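Local coordinates for beta-lactamase (Escherichia coli, PDB 6PQ9), which probably hydrolyses the amide bond of beta-lactam antibiotics to give substituted beta-amino acids, as a class A beta-lactamase associated with antibiotic resistance, at residues A[148-153]-A[162-167]; A[75-80]-A[142-147]; A[106-111]-A[121-126]. The protein carries 1 engineered substitution. All coordinates share one frame; numbering follows the deposited sequence. Where two conformers were deposited one is given.

Interaction 1 (A[148-153]-A[162-167]); sequences NKVHNF and ISIKAT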
# COMPACT_ATOMS: atom_id res chain seq x y z
N ASN A 148 8.38 -8.32 12.82
CA ASN A 148 9.73 -7.81 12.97
C ASN A 148 10.62 -8.23 11.80
O ASN A 148 11.46 -7.44 11.35
CB ASN A 148 10.33 -8.29 14.30
CG ASN A 148 11.66 -7.61 14.61
OD1 ASN A 148 12.70 -8.28 14.72
ND2 ASN A 148 11.64 -6.29 14.73
N LYS A 149 10.44 -9.45 11.29
CA LYS A 149 11.21 -9.88 10.13
C LYS A 149 10.96 -8.98 8.93
O LYS A 149 11.91 -8.63 8.20
CB LYS A 149 10.88 -11.33 9.75
CG LYS A 149 11.42 -12.40 10.68
CD LYS A 149 12.77 -12.02 11.26
CE LYS A 149 13.55 -13.25 11.72
NZ LYS A 149 14.30 -13.88 10.59
N VAL A 150 9.70 -8.61 8.68
CA VAL A 150 9.41 -7.70 7.58
C VAL A 150 10.03 -6.33 7.85
O VAL A 150 10.58 -5.70 6.93
CB VAL A 150 7.89 -7.60 7.32
CG1 VAL A 150 7.62 -6.77 6.06
CG2 VAL A 150 7.26 -8.98 7.17
N HIS A 151 9.97 -5.86 9.10
CA HIS A 151 10.57 -4.57 9.44
C HIS A 151 12.07 -4.57 9.17
O HIS A 151 12.61 -3.61 8.63
CB HIS A 151 10.31 -4.21 10.90
CG HIS A 151 11.25 -3.17 11.41
ND1 HIS A 151 11.02 -1.81 11.26
CD2 HIS A 151 12.46 -3.27 12.03
CE1 HIS A 151 12.03 -1.13 11.79
NE2 HIS A 151 12.91 -2.00 12.25
N ASN A 152 12.76 -5.65 9.58
CA ASN A 152 14.19 -5.75 9.34
C ASN A 152 14.50 -5.78 7.85
O ASN A 152 15.45 -5.13 7.39
CB ASN A 152 14.74 -7.01 10.00
CG ASN A 152 14.66 -6.95 11.51
OD1 ASN A 152 14.65 -5.87 12.11
ND2 ASN A 152 14.59 -8.12 12.14
N PHE A 153 13.72 -6.53 7.07
CA PHE A 153 13.97 -6.65 5.64
C PHE A 153 13.85 -5.29 4.94
O PHE A 153 14.67 -4.94 4.10
CB PHE A 153 13.01 -7.68 5.04
CG PHE A 153 12.82 -7.53 3.56
CD1 PHE A 153 13.74 -8.07 2.68
CD2 PHE A 153 11.71 -6.86 3.05
CE1 PHE A 153 13.57 -7.94 1.33
CE2 PHE A 153 11.55 -6.71 1.70
CZ PHE A 153 12.47 -7.26 0.83
N ILE A 162 9.72 3.35 8.53
CA ILE A 162 8.57 2.47 8.41
C ILE A 162 8.54 1.60 9.66
O ILE A 162 9.52 0.91 9.96
CB ILE A 162 8.62 1.60 7.13
CG1 ILE A 162 8.68 2.49 5.88
CG2 ILE A 162 7.40 0.66 7.08
CD1 ILE A 162 8.92 1.73 4.56
N SER A 163 7.44 1.66 10.39
CA SER A 163 7.24 0.82 11.56
C SER A 163 6.21 -0.25 11.22
O SER A 163 5.09 0.08 10.80
CB SER A 163 6.81 1.66 12.75
OG SER A 163 6.42 0.88 13.87
N ILE A 164 6.58 -1.51 11.39
CA ILE A 164 5.71 -2.65 11.11
C ILE A 164 5.69 -3.49 12.38
O ILE A 164 6.61 -4.28 12.63
CB ILE A 164 6.19 -3.47 9.90
CG1 ILE A 164 6.12 -2.64 8.62
CG2 ILE A 164 5.39 -4.79 9.76
CD1 ILE A 164 6.76 -3.33 7.40
N LYS A 165 4.63 -3.35 13.19
CA LYS A 165 4.55 -4.02 14.48
C LYS A 165 3.34 -4.92 14.68
O LYS A 165 3.38 -5.75 15.58
CB LYS A 165 4.59 -2.98 15.62
CG LYS A 165 5.76 -2.03 15.48
CD LYS A 165 6.25 -1.49 16.80
CE LYS A 165 7.67 -0.91 16.65
NZ LYS A 165 8.60 -1.85 15.94
N ALA A 166 2.27 -4.79 13.89
CA ALA A 166 1.02 -5.48 14.18
C ALA A 166 0.49 -6.24 12.98
O ALA A 166 0.49 -5.73 11.85
CB ALA A 166 -0.06 -4.50 14.65
N THR A 167 0.00 -7.46 13.23
CA THR A 167 -0.69 -8.24 12.23
C THR A 167 -2.11 -7.69 12.04
O THR A 167 -2.54 -6.76 12.72
CB THR A 167 -0.74 -9.71 12.62
OG1 THR A 167 -1.60 -9.86 13.76
CG2 THR A 167 0.64 -10.22 12.96
O HOH W 1 9.20 -4.41 14.59
O HOH W 2 10.83 -1.07 8.50

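Interaction 2 (A[75-80]-A[142-147]); sequences ALAVLD and RFVGGT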
# COMPACT_ATOMS: atom_id res chain seq x y z
N ALA A 75 4.49 -8.31 0.81
CA ALA A 75 4.66 -9.05 -0.44
C ALA A 75 6.13 -9.05 -0.89
O ALA A 75 6.65 -10.09 -1.31
CB ALA A 75 3.76 -8.49 -1.53
N LEU A 76 6.80 -7.90 -0.79
CA LEU A 76 8.25 -7.84 -1.00
C LEU A 76 8.98 -8.87 -0.14
O LEU A 76 9.83 -9.62 -0.64
CB LEU A 76 8.78 -6.44 -0.67
CG LEU A 76 8.30 -5.28 -1.54
CD1 LEU A 76 8.90 -3.98 -1.04
CD2 LEU A 76 8.59 -5.50 -3.02
N ALA A 77 8.65 -8.92 1.15
CA ALA A 77 9.38 -9.82 2.03
C ALA A 77 9.16 -11.28 1.65
O ALA A 77 10.11 -12.08 1.70
CB ALA A 77 8.97 -9.57 3.48
N VAL A 78 7.93 -11.65 1.25
CA VAL A 78 7.64 -13.03 0.88
C VAL A 78 8.40 -13.41 -0.39
O VAL A 78 9.02 -14.48 -0.48
CB VAL A 78 6.12 -13.24 0.69
CG1 VAL A 78 5.82 -14.64 0.07
CG2 VAL A 78 5.36 -13.03 2.00
N LEU A 79 8.34 -12.54 -1.40
CA LEU A 79 8.97 -12.86 -2.67
C LEU A 79 10.48 -12.90 -2.53
O LEU A 79 11.14 -13.77 -3.10
CB LEU A 79 8.54 -11.85 -3.74
CG LEU A 79 7.05 -12.02 -4.07
CD1 LEU A 79 6.50 -10.85 -4.90
CD2 LEU A 79 6.83 -13.37 -4.76
N ASP A 80 11.03 -11.98 -1.74
CA ASP A 80 12.47 -11.99 -1.48
C ASP A 80 12.91 -13.31 -0.87
O ASP A 80 13.90 -13.92 -1.32
CB ASP A 80 12.83 -10.83 -0.56
CG ASP A 80 14.32 -10.74 -0.31
OD1 ASP A 80 15.04 -10.38 -1.26
OD2 ASP A 80 14.77 -11.05 0.83
N ARG A 142 3.27 -15.10 9.09
CA ARG A 142 3.77 -16.33 9.68
C ARG A 142 4.83 -16.97 8.79
O ARG A 142 5.85 -17.46 9.28
CB ARG A 142 2.61 -17.31 9.91
CG ARG A 142 1.85 -17.04 11.20
CD ARG A 142 0.41 -17.52 11.13
NE ARG A 142 0.27 -18.92 11.54
CZ ARG A 142 -0.17 -19.32 12.74
NH1 ARG A 142 -0.27 -20.62 13.03
NH2 ARG A 142 -0.50 -18.41 13.66
N PHE A 143 4.61 -16.94 7.46
CA PHE A 143 5.53 -17.59 6.53
C PHE A 143 6.91 -16.94 6.57
O PHE A 143 7.93 -17.63 6.48
CB PHE A 143 4.96 -17.57 5.12
CG PHE A 143 5.85 -18.23 4.09
CD1 PHE A 143 6.16 -19.59 4.18
CD2 PHE A 143 6.39 -17.50 3.05
CE1 PHE A 143 6.99 -20.21 3.24
CE2 PHE A 143 7.23 -18.11 2.09
CZ PHE A 143 7.52 -19.48 2.20
N VAL A 144 6.97 -15.60 6.69
CA VAL A 144 8.24 -14.90 6.68
C VAL A 144 8.82 -14.67 8.07
O VAL A 144 9.86 -14.01 8.19
CB VAL A 144 8.15 -13.53 5.98
CG1 VAL A 144 7.81 -13.70 4.52
CG2 VAL A 144 7.14 -12.62 6.69
N GLY A 145 8.16 -15.15 9.12
CA GLY A 145 8.74 -15.10 10.44
C GLY A 145 8.24 -14.01 11.37
O GLY A 145 8.81 -13.84 12.45
N GLY A 146 7.21 -13.27 10.99
CA GLY A 146 6.60 -12.29 11.86
C GLY A 146 6.85 -10.87 11.38
O GLY A 146 7.60 -10.62 10.44
N THR A 147 6.18 -9.93 12.07
CA THR A 147 6.23 -8.52 11.68
C THR A 147 7.65 -7.97 11.76
O THR A 147 8.09 -7.22 10.88
CB THR A 147 5.30 -7.68 12.56
OG1 THR A 147 5.35 -8.15 13.91
CG2 THR A 147 3.87 -7.76 12.07

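Interaction 3 (A[106-111]-A[121-126]); sequences SPLRDK and ISEILK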
# COMPACT_ATOMS: atom_id res chain seq x y z
N SER A 106 -11.83 -11.20 4.02
CA SER A 106 -11.05 -12.36 3.62
C SER A 106 -11.74 -13.17 2.55
O SER A 106 -12.48 -14.11 2.86
CB SER A 106 -10.76 -13.25 4.84
OG SER A 106 -9.96 -14.36 4.48
N PRO A 107 -11.53 -12.86 1.27
CA PRO A 107 -11.99 -13.76 0.21
C PRO A 107 -11.48 -15.18 0.36
O PRO A 107 -12.15 -16.13 -0.09
CB PRO A 107 -11.44 -13.10 -1.07
CG PRO A 107 -11.35 -11.64 -0.72
CD PRO A 107 -11.07 -11.56 0.76
N LEU A 108 -10.32 -15.36 0.98
CA LEU A 108 -9.79 -16.70 1.21
C LEU A 108 -10.72 -17.51 2.09
O LEU A 108 -11.06 -18.66 1.78
CB LEU A 108 -8.40 -16.61 1.84
CG LEU A 108 -7.13 -16.96 1.04
CD1 LEU A 108 -7.40 -17.10 -0.43
CD2 LEU A 108 -6.01 -15.95 1.31
N ARG A 109 -11.15 -16.93 3.22
CA ARG A 109 -12.08 -17.64 4.09
C ARG A 109 -13.41 -17.89 3.39
O ARG A 109 -14.01 -18.95 3.57
CB ARG A 109 -12.32 -16.85 5.38
CG ARG A 109 -13.25 -17.58 6.37
CD ARG A 109 -14.39 -16.68 6.81
NE ARG A 109 -13.86 -15.44 7.35
CZ ARG A 109 -14.03 -14.24 6.81
NH1 ARG A 109 -14.76 -14.07 5.71
NH2 ARG A 109 -13.45 -13.20 7.39
N ASP A 110 -13.86 -16.94 2.57
CA ASP A 110 -15.12 -17.12 1.86
C ASP A 110 -15.03 -18.27 0.86
O ASP A 110 -16.03 -18.95 0.61
CB ASP A 110 -15.51 -15.83 1.13
CG ASP A 110 -15.87 -14.70 2.08
OD1 ASP A 110 -16.18 -14.98 3.26
OD2 ASP A 110 -15.83 -13.53 1.65
N LYS A 111 -13.85 -18.51 0.29
CA LYS A 111 -13.70 -19.58 -0.68
C LYS A 111 -13.43 -20.93 -0.03
O LYS A 111 -13.86 -21.96 -0.57
CB LYS A 111 -12.57 -19.23 -1.65
CG LYS A 111 -12.46 -20.15 -2.85
CD LYS A 111 -11.33 -19.72 -3.76
CE LYS A 111 -11.02 -20.78 -4.81
NZ LYS A 111 -11.44 -20.36 -6.19
N ILE A 121 1.40 -20.40 -2.53
CA ILE A 121 1.77 -19.05 -2.11
C ILE A 121 1.27 -18.03 -3.12
O ILE A 121 0.81 -16.94 -2.76
CB ILE A 121 3.29 -19.00 -1.89
CG1 ILE A 121 3.65 -19.95 -0.73
CG2 ILE A 121 3.75 -17.57 -1.62
CD1 ILE A 121 5.13 -20.26 -0.57
N SER A 122 1.32 -18.39 -4.41
CA SER A 122 0.75 -17.58 -5.47
C SER A 122 -0.69 -17.17 -5.16
O SER A 122 -1.03 -15.98 -5.22
CB SER A 122 0.82 -18.37 -6.78
OG SER A 122 0.54 -17.54 -7.89
N GLU A 123 -1.55 -18.13 -4.82
CA GLU A 123 -2.95 -17.80 -4.58
C GLU A 123 -3.13 -16.95 -3.31
O GLU A 123 -3.97 -16.05 -3.28
CB GLU A 123 -3.81 -19.06 -4.51
CG GLU A 123 -5.30 -18.74 -4.33
CD GLU A 123 -6.18 -19.96 -4.08
OE1 GLU A 123 -5.74 -21.09 -4.37
OE2 GLU A 123 -7.32 -19.78 -3.61
N ILE A 124 -2.34 -17.23 -2.26
CA ILE A 124 -2.42 -16.43 -1.05
C ILE A 124 -1.93 -15.01 -1.31
O ILE A 124 -2.49 -14.03 -0.78
CB ILE A 124 -1.64 -17.09 0.10
CG1 ILE A 124 -2.12 -18.53 0.32
CG2 ILE A 124 -1.76 -16.27 1.38
CD1 ILE A 124 -1.11 -19.42 1.00
N LEU A 125 -0.86 -14.86 -2.10
CA LEU A 125 -0.33 -13.55 -2.43
C LEU A 125 -1.31 -12.74 -3.27
O LEU A 125 -1.46 -11.53 -3.07
CB LEU A 125 0.98 -13.69 -3.19
CG LEU A 125 2.28 -13.64 -2.39
CD1 LEU A 125 3.42 -13.93 -3.34
CD2 LEU A 125 2.41 -12.27 -1.73
N LYS A 126 -1.94 -13.38 -4.25
CA LYS A 126 -2.92 -12.70 -5.07
C LYS A 126 -4.07 -12.15 -4.21
O LYS A 126 -4.42 -10.97 -4.31
CB LYS A 126 -3.42 -13.67 -6.15
CG LYS A 126 -4.64 -13.19 -6.93
CD LYS A 126 -4.28 -12.08 -7.92
CE LYS A 126 -5.43 -11.81 -8.87
NZ LYS A 126 -5.34 -10.44 -9.47

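Interaction 1 (A[148-153]-A[162-167])
His-151 and Val-150, neighbours on helix 147-156, both engage the strand and loop at 162-167, one through a polar ring edge and the other through a methyl. The imidazole meets the Ile-162 carbonyl edge-on: ND1 lies 3.4 Å from Ile-162 O, which sits close to the ring plane, but the N-H is bent to 137° and the bond is weak. With CG anti to the backbone N (chi1 161°), the ring swings off the helix toward that carbonyl. Between His-151 O and Ile-162 O lies water 2, 2.8 Å from the latter. Deeper in, the Ile-164 and Val-150 side chains cross at about a right angle, and only their ends meet, Val-150 CG1 standing 3.8 Å from Ile-164 CD1. At the outer end of the contact water 1 donates to Ile-164 O (3.3 Å) and accepts from Asn-148 ND2 (3.1 Å), with a weak further bond from Lys-165 NZ. Phe-141 of helix 134-144 touches both Val-150 and Ile-164 on the apolar side. Thr-167 caps helix 168-171. The contact thus packs helix 147-156 of the all-alpha domain on the chain that leads into the omega loop of the class A beta-lactamase fold.

Interaction 2 (A[75-80]-A[142-147])
Val-144, in the last turn of helix 134-144, packs against Val-78 on helix 70-85, and its rotamer decides which atoms touch. Its CG1 is anti to the carbonyl carbon (chi1 -65°), while CG2 takes the crowded position between backbone N and carbonyl carbon. In this setting CG1 faces helix 70-85, 3.6 Å from Val-78 CG2 and 3.7 Å from Val-78 CA. The same methyl reaches Ala-77, where Ala-77 CB lies 4.4 Å from Val-144 CG1. Val-78 has CG1 anti to its backbone N (chi1 171°); in the conformer described, CG2 faces Val-144, and CG1 stands 4.2 Å from Phe-143 CD2, obliquely to the ring. Val-78 was modelled in two conformers, so the contacts of its methyls are less certain. The side chains that meet are all apolar. Just beyond them the helix ends in a Schellman motif, where Gly-145 has a positive phi. Around the contact, Lys-81 forms a cation-pi interaction with Phe-143, Ile-121 of helix 121-130 also packs on that ring, and Val-150 of helix 147-156 covers Val-144, so helix 70-85 meets the end of helix 134-144 between these two neighbours.

Interaction 3 (A[106-111]-A[121-126])
Within the all-alpha domain of the class A fold, the short helix 107-111 lays Leu-108 against the opening turns of helix 121-130, where it meets Ile-124 and Glu-123. The segment axes approach to 11.3 Å at an angle of 124° between their N-to-C directions, a wide spacing bridged by side chains alone. Leu-108 points at the other helix and parts its two methyls: CD2 lies 4.3 Å from Ile-124 CG2, and CD1 is 4.2 Å from Glu-123 OE2. Its torsions, chi1 -108° and chi2 12°, are far from the staggered values, which suggests either strain or an imprecisely modelled branch. Glu-123 extends past this leucine in the opposite direction, CG anti to the backbone N and the chain straight beyond it, and so carries its carboxylate to the aliphatic part of Lys-111. There Lys-111 CD stands 4.0 Å from Glu-123 OE2. The lysine chain bends at its last torsion, and its NZ remains 4.9 Å from Glu-123 OE2. That oxygen is instead hydrogen-bonded to the hydroxyl of Tyr-112. Helix 107-111 is fixed at its start by Ser-106, the N-cap, whose OG accepts from Arg-109 N at 3.1 Å. Asp-133, the aspartate of the Ser-Asp-Asn motif of class A enzymes, bonds Ser-106 OG and Leu-108 N, which ties the cap to that motif. Arg-109 NH1 and Asp-110 OD1 form a salt bridge of 3.0 Å with a bent, weak hydrogen bond, Arg-109 NE bonds to Leu-101 O, and Ser-106 CB covers part of one guanidinium face. Chemically, then, the two helices are joined by modest apolar packing with a carboxylate at its rim; the opposite charges of Lys-111 and Glu-123 probably attract at a distance, without a direct salt bridge.

All three contacts involve helices of the all-alpha domain, interaction 1 pairing one with strand 162-163 and the loop after it. Along the chain, helix 70-85 comes first, and interaction 3 falls entirely between the two segments of interaction 2; interaction 1 follows both. Helices 121-130, 134-144 and 147-156 succeed one another. Interaction 2 lies between the other two, its centre 10 Å from that of interaction 1 and 16 Å from that of interaction 3, whereas interactions 1 and 3 lie 22 Å apart and do not touch. Leu-79 and Phe-143 pack on Leu-125 and Ile-121, and Asp-80 and Thr-147 on Phe-153 and Ile-164, respectively. Continuous packing thus links helix 107-111 to the approach to the omega loop.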